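Side-chain contact in uncharacterized protein (Mycobacterium tuberculosis CAS/NITR204, PDB 5VYQ), which probably transfers a formyl group from a reduced folate to the amino group of dTDP-4-amino-4,6-dideoxyglucose: residues A[32-37]-A[47-52]. Residues are numbered along the deposited sequence; the frame is centred on the assembly and turned at random.
Sequences HAHALA and MDVYQS. With NA (sodium ion), chain L.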
loop_
_atom_site.group_PDB
_atom_site.type_symbol
_atom_site.label_atom_id
_atom_site.label_comp_id
_atom_site.label_asym_id
_atom_site.label_seq_id
_atom_site.Cartn_x
_atom_site.Cartn_y
_atom_site.Cartn_z
ATOM N N HIS A 32 -10.748 -6.992 21.582
ATOM C CA HIS A 32 -11.436 -5.758 21.913
ATOM C C HIS A 32 -12.731 -6.075 22.669
ATOM O O HIS A 32 -13.068 -5.441 23.666
ATOM C CB HIS A 32 -11.759 -4.920 20.671
ATOM C CG HIS A 32 -10.613 -4.790 19.724
ATOM N ND1 HIS A 32 -9.524 -3.988 19.990
ATOM C CD2 HIS A 32 -10.352 -5.403 18.546
ATOM C CE1 HIS A 32 -8.654 -4.092 18.996
ATOM N NE2 HIS A 32 -9.131 -4.947 18.111
ATOM N N ALA A 33 -13.474 -7.059 22.181
ATOM C CA ALA A 33 -14.759 -7.374 22.777
ATOM C C ALA A 33 -14.519 -7.957 24.170
ATOM O O ALA A 33 -15.299 -7.769 25.090
ATOM C CB ALA A 33 -15.530 -8.335 21.908
ATOM N N HIS A 34 -13.397 -8.650 24.347
ATOM C CA HIS A 34 -13.121 -9.237 25.656
ATOM C C HIS A 34 -12.815 -8.136 26.684
ATOM O O HIS A 34 -13.258 -8.163 27.833
ATOM C CB HIS A 34 -11.955 -10.201 25.559
ATOM C CG HIS A 34 -11.515 -10.689 26.894
ATOM N ND1 HIS A 34 -10.499 -10.082 27.586
ATOM C CD2 HIS A 34 -11.981 -11.676 27.691
ATOM C CE1 HIS A 34 -10.324 -10.694 28.740
ATOM N NE2 HIS A 34 -11.220 -11.660 28.836
ATOM N N ALA A 35 -12.052 -7.135 26.271
ATOM C CA ALA A 35 -11.780 -5.994 27.149
ATOM C C ALA A 35 -13.045 -5.272 27.559
ATOM O O ALA A 35 -13.190 -4.815 28.685
ATOM C CB ALA A 35 -10.804 -5.022 26.490
ATOM N N LEU A 36 -13.991 -5.153 26.627
ATOM C CA LEU A 36 -15.276 -4.571 26.958
ATOM C C LEU A 36 -16.045 -5.430 27.971
ATOM O O LEU A 36 -16.598 -4.889 28.939
ATOM C CB LEU A 36 -16.082 -4.398 25.666
ATOM C CG LEU A 36 -17.507 -3.867 25.723
ATOM C CD1 LEU A 36 -17.536 -2.474 26.331
ATOM C CD2 LEU A 36 -18.086 -3.801 24.330
ATOM N N ALA A 37 -16.088 -6.742 27.751
ATOM C CA ALA A 37 -16.669 -7.697 28.705
ATOM C C ALA A 37 -16.070 -7.499 30.136
ATOM O O ALA A 37 -16.821 -7.436 31.130
ATOM C CB ALA A 37 -16.472 -9.117 28.227
ATOM N N MET A 47 -21.435 -11.970 36.651
ATOM C CA MET A 47 -21.104 -12.064 35.231
ATOM C C MET A 47 -19.852 -12.869 35.067
ATOM O O MET A 47 -18.844 -12.498 35.667
ATOM C CB MET A 47 -20.917 -10.651 34.662
ATOM C CG MET A 47 -20.473 -10.618 33.215
ATOM S SD MET A 47 -20.271 -8.923 32.618
ATOM C CE MET A 47 -21.996 -8.515 32.467
ATOM N N ASP A 48 -19.911 -13.936 34.256
ATOM C CA ASP A 48 -18.745 -14.743 33.903
ATOM C C ASP A 48 -18.315 -14.489 32.455
ATOM O O ASP A 48 -19.190 -14.287 31.605
ATOM C CB ASP A 48 -19.130 -16.217 34.022
ATOM C CG ASP A 48 -19.380 -16.645 35.444
ATOM O OD1 ASP A 48 -18.964 -15.926 36.368
ATOM O OD2 ASP A 48 -20.077 -17.646 35.641
ATOM N N VAL A 49 -17.008 -14.551 32.188
ATOM C CA VAL A 49 -16.440 -14.276 30.886
ATOM C C VAL A 49 -15.539 -15.441 30.486
ATOM O O VAL A 49 -14.575 -15.817 31.179
ATOM C CB VAL A 49 -15.666 -12.940 30.883
ATOM C CG1 VAL A 49 -14.973 -12.751 29.559
ATOM C CG2 VAL A 49 -16.602 -11.773 31.191
ATOM N N TYR A 50 -15.877 -16.048 29.367
ATOM C CA TYR A 50 -15.137 -17.131 28.772
ATOM C C TYR A 50 -14.924 -16.935 27.290
ATOM O O TYR A 50 -15.633 -16.169 26.632
ATOM C CB TYR A 50 -15.912 -18.429 28.918
ATOM C CG TYR A 50 -16.026 -19.020 30.257
ATOM C CD1 TYR A 50 -17.094 -18.738 31.082
ATOM C CD2 TYR A 50 -15.140 -20.029 30.620
ATOM C CE1 TYR A 50 -17.221 -19.347 32.321
ATOM C CE2 TYR A 50 -15.262 -20.646 31.847
ATOM C CZ TYR A 50 -16.290 -20.299 32.684
ATOM O OH TYR A 50 -16.394 -20.997 33.862
ATOM N N GLN A 51 -13.906 -17.608 26.771
ATOM C CA GLN A 51 -13.751 -17.737 25.349
ATOM C C GLN A 51 -14.166 -19.110 24.904
ATOM O O GLN A 51 -14.347 -20.010 25.720
ATOM C CB GLN A 51 -12.350 -17.368 24.896
ATOM C CG GLN A 51 -11.316 -18.411 25.264
ATOM C CD GLN A 51 -9.939 -18.044 24.722
ATOM O OE1 GLN A 51 -9.775 -17.542 23.619
ATOM N NE2 GLN A 51 -8.937 -18.301 25.525
ATOM N N SER A 52 -14.392 -19.248 23.609
ATOM C CA SER A 52 -14.799 -20.537 23.061
ATOM C C SER A 52 -13.532 -21.379 22.798
ATOM O O SER A 52 -12.388 -20.945 23.038
ATOM C CB SER A 52 -15.707 -20.338 21.860
ATOM O OG SER A 52 -14.936 -20.215 20.704
HETATM NA NA NA L . -15.219 -23.192 34.586
#
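The shortest polar bond, 2.6 Å from Y50 OH to a sodium ion, lies apart from the H34–V49 contact: Y50 points away from the helix, and the ion sits at the edge of its ring, in the ring plane. Between 32-37 and 47-52 themselves no hydrogen bond forms, and the contact rests on van der Waals packing that buries 151 Å² in all. V49 gives the largest share, with A37 close behind, and uses both methyls. A chi1 of 174° sets CG1 opposite the backbone N and beside the carbonyl carbon, and this methyl meets the H34 ring obliquely, 3.7 Å from CD2, while NE2 is slightly farther away. The second methyl, CG2, lies 4.0 Å from A37 CB, whose bond from the backbone is directed at the strand. A37 and V49 are also the nearest CA pair across the segments, 6.9 Å apart. M47 reaches the helix through a chain extended at chi1 and chi2, which sets SD 4.0 Å from A37 O, a loose packing contact; the bend at chi3 (-74°) only turns CE. Helix and strand axes run nearly antiparallel, at 161°, as expected when a helix returns the chain to a parallel strand. The pair thus forms the second half of the beta-alpha-beta crossover 24-28, 31-43, 47-50 in the Rossmann-like sheet. Strand 47-50 is outermost within the chain and pairs with 24-28; A37 also touches F82 on strand 78-82, and M47 reaches F174 on helix 155-179.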